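Long-range contacts in T cell receptor mu chain (Monodelphis domestica, PDB 7L15), which forms the mu chain of a marsupial gamma mu T cell receptor, pairing with a gamma chain and probably contributing to antigen recognition: residues 148-153 against 190-195; 159-164 against 177-182. All blocks are in the same frame, centred on the assembly; numbering follows the deposited sequence.

Contact 1 (148-153 against 190-195)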
loop_
_atom_site.group_PDB
_atom_site.type_symbol
_atom_site.label_atom_id
_atom_site.label_comp_id
_atom_site.label_asym_id
_atom_site.label_seq_id
_atom_site.Cartn_x
_atom_site.Cartn_y
_atom_site.Cartn_z
ATOM N N ALA A 148 -17.142 -0.099 22.651
ATOM C CA ALA A 148 -16.270 -0.869 21.787
ATOM C C ALA A 148 -15.346 -1.707 22.660
ATOM O O ALA A 148 -14.824 -1.221 23.674
ATOM C CB ALA A 148 -15.473 0.052 20.864
ATOM N N VAL A 149 -15.177 -2.971 22.289
ATOM C CA VAL A 149 -14.238 -3.860 22.951
ATOM C C VAL A 149 -13.268 -4.375 21.905
ATOM O O VAL A 149 -13.684 -4.854 20.843
ATOM C CB VAL A 149 -14.943 -5.020 23.675
ATOM C CG1 VAL A 149 -15.813 -5.804 22.703
ATOM C CG2 VAL A 149 -13.909 -5.926 24.324
ATOM N N ALA A 150 -11.979 -4.240 22.187
ATOM C CA ALA A 150 -10.934 -4.825 21.371
ATOM C C ALA A 150 -10.343 -5.986 22.147
ATOM O O ALA A 150 -10.094 -5.880 23.346
ATOM C CB ALA A 150 -9.829 -3.810 21.025
ATOM N N CYS A 151 -10.137 -7.094 21.466
ATOM C CA CYS A 151 -9.420 -8.219 22.032
ATOM C C CYS A 151 -8.055 -8.271 21.353
ATOM O O CYS A 151 -7.972 -8.467 20.143
ATOM C CB CYS A 151 -10.221 -9.510 21.839
ATOM S SG CYS A 151 -9.367 -10.919 22.423
ATOM N N LEU A 152 -6.991 -8.064 22.124
ATOM C CA LEU A 152 -5.636 -7.980 21.595
ATOM C C LEU A 152 -4.947 -9.324 21.777
ATOM O O LEU A 152 -4.864 -9.837 22.897
ATOM C CB LEU A 152 -4.856 -6.873 22.302
ATOM C CG LEU A 152 -3.337 -6.892 22.193
ATOM C CD1 LEU A 152 -2.927 -6.756 20.763
ATOM C CD2 LEU A 152 -2.775 -5.719 23.010
ATOM N N ILE A 153 -4.431 -9.878 20.686
ATOM C CA ILE A 153 -3.884 -11.228 20.659
ATOM C C ILE A 153 -2.450 -11.138 20.137
ATOM O O ILE A 153 -2.243 -10.863 18.947
ATOM C CB ILE A 153 -4.744 -12.145 19.786
ATOM C CG1 ILE A 153 -6.187 -12.090 20.283
ATOM C CG2 ILE A 153 -4.195 -13.588 19.803
ATOM C CD1 ILE A 153 -7.193 -12.566 19.247
ATOM N N ILE A 190 -6.083 -8.377 16.284
ATOM C CA ILE A 190 -7.074 -7.631 17.037
ATOM C C ILE A 190 -8.439 -8.079 16.563
ATOM O O ILE A 190 -8.703 -8.088 15.356
ATOM C CB ILE A 190 -6.916 -6.108 16.863
ATOM C CG1 ILE A 190 -5.651 -5.644 17.571
ATOM C CG2 ILE A 190 -8.135 -5.380 17.427
ATOM C CD1 ILE A 190 -5.439 -4.236 17.439
ATOM N N HIS A 191 -9.295 -8.458 17.509
ATOM C CA HIS A 191 -10.679 -8.825 17.255
ATOM C C HIS A 191 -11.567 -7.755 17.889
ATOM O O HIS A 191 -11.505 -7.542 19.105
ATOM C CB HIS A 191 -10.955 -10.211 17.845
ATOM C CG HIS A 191 -12.236 -10.841 17.393
ATOM N ND1 HIS A 191 -12.506 -11.117 16.070
ATOM C CD2 HIS A 191 -13.301 -11.295 18.094
ATOM C CE1 HIS A 191 -13.691 -11.690 15.973
ATOM N NE2 HIS A 191 -14.194 -11.813 17.189
ATOM N N ILE A 192 -12.391 -7.093 17.075
ATOM C CA ILE A 192 -13.196 -5.956 17.506
ATOM C C ILE A 192 -14.649 -6.384 17.652
ATOM O O ILE A 192 -15.153 -7.178 16.849
ATOM C CB ILE A 192 -13.062 -4.795 16.505
ATOM C CG1 ILE A 192 -11.629 -4.256 16.519
ATOM C CG2 ILE A 192 -14.047 -3.700 16.824
ATOM C CD1 ILE A 192 -11.287 -3.495 17.749
ATOM N N GLY A 193 -15.327 -5.860 18.675
ATOM C CA GLY A 193 -16.750 -6.093 18.810
ATOM C C GLY A 193 -17.414 -4.954 19.552
ATOM O O GLY A 193 -16.749 -4.053 20.062
ATOM N N ARG A 194 -18.751 -4.996 19.596
ATOM C CA ARG A 194 -19.561 -3.965 20.241
ATOM C C ARG A 194 -20.300 -4.574 21.424
ATOM O O ARG A 194 -20.991 -5.584 21.273
ATOM C CB ARG A 194 -20.559 -3.344 19.260
ATOM C CG ARG A 194 -20.008 -3.088 17.858
ATOM C CD ARG A 194 -18.673 -2.402 17.861
ATOM N NE ARG A 194 -18.780 -1.011 18.249
ATOM C CZ ARG A 194 -18.482 -0.004 17.443
ATOM N NH1 ARG A 194 -18.044 -0.251 16.212
ATOM N NH2 ARG A 194 -18.608 1.244 17.871
ATOM N N VAL A 195 -20.163 -3.959 22.597
ATOM C CA VAL A 195 -20.849 -4.434 23.794
ATOM C C VAL A 195 -20.875 -3.299 24.801
ATOM O O VAL A 195 -19.946 -2.492 24.870
ATOM C CB VAL A 195 -20.169 -5.706 24.368
ATOM C CG1 VAL A 195 -18.862 -5.361 25.076
ATOM C CG2 VAL A 195 -21.128 -6.473 25.296
#
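The carbonyl oxygen of C151 has two hydrogens on it, held by one N-H and, more weakly, by one CA-H. H191 N gives it a hydrogen bond of 2.9 Å (N to C151 O) that lies in the carbonyl plane, and I190 CA adds a CA-H...O contact, 3.3 Å from C151 O. C151 N returns the bond to H191 O, 2.8 Å, making this a hydrogen-bonded antiparallel pair between two inner strands in one sheet of the immunoglobulin C1-set sandwich. Farther along, V149 and G193 repeat the reciprocal pair of hydrogen bonds; there V149 N sits above the carbonyl plane of G193, yet its N-H points almost straight at G193 O (N-H...O 179°).

V149, C151 and H191 project into the sandwich. The sulfur of C151 is anti to the backbone N (chi1 177°), where it forms the disulfide with C203 of the opposing sheet, and NE2 of H191 is hydrogen-bonded to Q175. V149 CG1 takes the crowded position between N and carbonyl carbon, 3.3 Å from G193 O, over a residue with no side chain.

The other face meets the T cell receptor gamma chain, where R194 NH1 makes a salt bridge to E150 of that chain. A148 CB lies over one face of the R194 guanidinium. Two residues back along the strand from R194, I192 folds its tip round (chi2 -72°), bringing CD1 to 3.6 Å from A150 CB.

Contact 2 (159-164 against 177-182)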
loop_
_atom_site.group_PDB
_atom_site.type_symbol
_atom_site.label_atom_id
_atom_site.label_comp_id
_atom_site.label_asym_id
_atom_site.label_seq_id
_atom_site.Cartn_x
_atom_site.Cartn_y
_atom_site.Cartn_z
ATOM N N LYS A 159 -0.203 -18.878 12.025
ATOM C CA LYS A 159 -1.202 -17.811 11.971
ATOM C C LYS A 159 -2.627 -18.303 12.185
ATOM O O LYS A 159 -3.488 -17.490 12.531
ATOM C CB LYS A 159 -1.136 -17.071 10.618
ATOM C CG LYS A 159 -1.748 -17.851 9.463
ATOM C CD LYS A 159 -1.479 -17.217 8.105
ATOM C CE LYS A 159 -0.268 -17.841 7.443
ATOM N NZ LYS A 159 -0.421 -17.966 5.963
ATOM N N GLU A 160 -2.910 -19.584 11.959
ATOM C CA GLU A 160 -4.278 -20.072 12.093
ATOM C C GLU A 160 -4.724 -19.977 13.553
ATOM O O GLU A 160 -4.041 -20.482 14.458
ATOM C CB GLU A 160 -4.398 -21.510 11.581
ATOM C CG GLU A 160 -4.177 -21.662 10.076
ATOM C CD GLU A 160 -2.708 -21.585 9.680
ATOM O OE1 GLU A 160 -1.852 -21.842 10.546
ATOM O OE2 GLU A 160 -2.416 -21.259 8.505
ATOM N N LEU A 161 -5.854 -19.301 13.785
ATOM C CA LEU A 161 -6.497 -19.318 15.095
ATOM C C LEU A 161 -7.981 -19.034 14.925
ATOM O O LEU A 161 -8.442 -18.590 13.873
ATOM C CB LEU A 161 -5.862 -18.319 16.084
ATOM C CG LEU A 161 -5.577 -16.846 15.743
ATOM C CD1 LEU A 161 -6.540 -16.268 14.729
ATOM C CD2 LEU A 161 -5.586 -15.973 16.982
ATOM N N HIS A 162 -8.720 -19.271 15.993
ATOM C CA HIS A 162 -10.138 -18.975 16.058
ATOM C C HIS A 162 -10.359 -18.097 17.275
ATOM O O HIS A 162 -9.832 -18.395 18.353
ATOM C CB HIS A 162 -10.952 -20.266 16.153
ATOM C CG HIS A 162 -12.422 -20.078 15.969
ATOM N ND1 HIS A 162 -13.287 -19.903 17.030
ATOM C CD2 HIS A 162 -13.186 -20.066 14.852
ATOM C CE1 HIS A 162 -14.521 -19.785 16.573
ATOM N NE2 HIS A 162 -14.487 -19.885 15.256
ATOM N N VAL A 163 -11.112 -17.005 17.088
ATOM C CA VAL A 163 -11.385 -16.010 18.118
ATOM C C VAL A 163 -12.885 -15.831 18.242
ATOM O O VAL A 163 -13.633 -15.931 17.261
ATOM C CB VAL A 163 -10.737 -14.643 17.826
ATOM C CG1 VAL A 163 -10.772 -13.746 19.076
ATOM C CG2 VAL A 163 -9.325 -14.823 17.335
ATOM N N SER A 164 -13.320 -15.547 19.462
ATOM C CA SER A 164 -14.731 -15.344 19.755
ATOM C C SER A 164 -14.856 -14.424 20.962
ATOM O O SER A 164 -14.196 -14.643 21.982
ATOM C CB SER A 164 -15.409 -16.691 20.007
ATOM O OG SER A 164 -16.761 -16.517 20.325
ATOM N N LEU A 177 -12.142 -9.648 12.771
ATOM C CA LEU A 177 -10.783 -10.021 13.143
ATOM C C LEU A 177 -9.773 -9.453 12.157
ATOM O O LEU A 177 -9.918 -9.634 10.944
ATOM C CB LEU A 177 -10.646 -11.544 13.175
ATOM C CG LEU A 177 -9.234 -12.074 13.415
ATOM C CD1 LEU A 177 -8.820 -11.823 14.846
ATOM C CD2 LEU A 177 -9.197 -13.541 13.101
ATOM N N SER A 178 -8.730 -8.810 12.674
ATOM C CA SER A 178 -7.619 -8.324 11.858
ATOM C C SER A 178 -6.333 -8.982 12.329
ATOM O O SER A 178 -6.063 -9.052 13.532
ATOM C CB SER A 178 -7.473 -6.803 11.939
ATOM O OG SER A 178 -8.700 -6.138 11.686
ATOM N N LEU A 179 -5.534 -9.449 11.381
ATOM C CA LEU A 179 -4.366 -10.251 11.693
ATOM C C LEU A 179 -3.222 -9.746 10.842
ATOM O O LEU A 179 -3.424 -9.448 9.665
ATOM C CB LEU A 179 -4.645 -11.737 11.403
ATOM C CG LEU A 179 -3.554 -12.757 11.697
ATOM C CD1 LEU A 179 -4.134 -13.933 12.459
ATOM C CD2 LEU A 179 -2.951 -13.229 10.395
ATOM N N ALA A 180 -2.032 -9.635 11.427
ATOM C CA ALA A 180 -0.891 -9.146 10.654
ATOM C C ALA A 180 0.402 -9.716 11.206
ATOM O O ALA A 180 0.516 -9.946 12.417
ATOM C CB ALA A 180 -0.806 -7.612 10.665
ATOM N N PRO A 181 1.388 -9.950 10.352
ATOM C CA PRO A 181 2.722 -10.310 10.845
ATOM C C PRO A 181 3.390 -9.142 11.544
ATOM O O PRO A 181 3.077 -7.978 11.295
ATOM C CB PRO A 181 3.493 -10.697 9.575
ATOM C CG PRO A 181 2.675 -10.158 8.434
ATOM C CD PRO A 181 1.251 -10.113 8.891
ATOM N N THR A 182 4.309 -9.470 12.445
ATOM C CA THR A 182 5.180 -8.499 13.083
ATOM C C THR A 182 6.602 -8.651 12.530
ATOM O O THR A 182 6.885 -9.526 11.701
ATOM C CB THR A 182 5.142 -8.663 14.605
ATOM O OG1 THR A 182 5.946 -9.785 14.980
ATOM C CG2 THR A 182 3.695 -8.884 15.099
#
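Apolar contacts carry almost all of this meeting between 159-164 and 177-182, and they are made by methyl groups. L161 CD1 is the busiest, reaching two leucines of the facing strand at once. It comes tip to tip with L179, 4.0 Å from L179 CD1, and crosses L177 obliquely, 4.1 Å from L177 CD2. To get there, L161 places CG in the crowded position between backbone N and carbonyl carbon (chi1 49°), and its chi2 of 30° departs from the staggered values, a conformation that suggests some torsional strain. L177 and L179 both hold CG anti to the backbone N, so each extends from strand 175-181 toward the opposing segment. V163 completes the group: its CG2, anti to the carbonyl carbon, is 3.9 Å from L177 CD1, and the two side chains cross at about a right angle. I153 and F156, from strand 148-156, pack against L161 as well.

The backbone also contributes. L179 CD1 lies 3.6 Å from K159 O, a methyl placed against a carbonyl rather than a polar bond. The CB of K159 faces the leucine, while the rest of the lysine leads away, its NZ making a long, weak ion pair with E129.

Polar pairing is directed to each segment's own sheet instead. A180 is backbone hydrogen-bonded to S188, whereas H162 and S164 are backbone hydrogen-bonded to K206 and S204. The nearest CA atoms, those of V163 and L177, stand 7.8 Å apart, a spacing filled mainly by side chains. Such an apolar meeting between strand 175-181, outermost in its sheet, and a segment that runs into strand 162-167 of the other sheet is how the layers of an immunoglobulin C1-set beta sandwich meet near an edge.

Overall arrangement
The two contacts illustrate two of the ways in which one immunoglobulin domain is held together. Contact 1 is buried and joins neighbours within a sheet, so its chemistry is mainly backbone hydrogen bonding; contact 2 is a surface contact between sheets, and relies on branched aliphatic side chains. They share one sheet, since strands 187-194 and 175-181 lie side by side in it, and I190 O probably accepts a hydrogen bond from S178 N, 2.8 Å away. Side chains join them too: H191 packs on both L177 and V163, while I153 CD1 comes within 3.6 Å of V163 CG2. Along the chain, contact 2 is nested inside the loop that contact 1 closes.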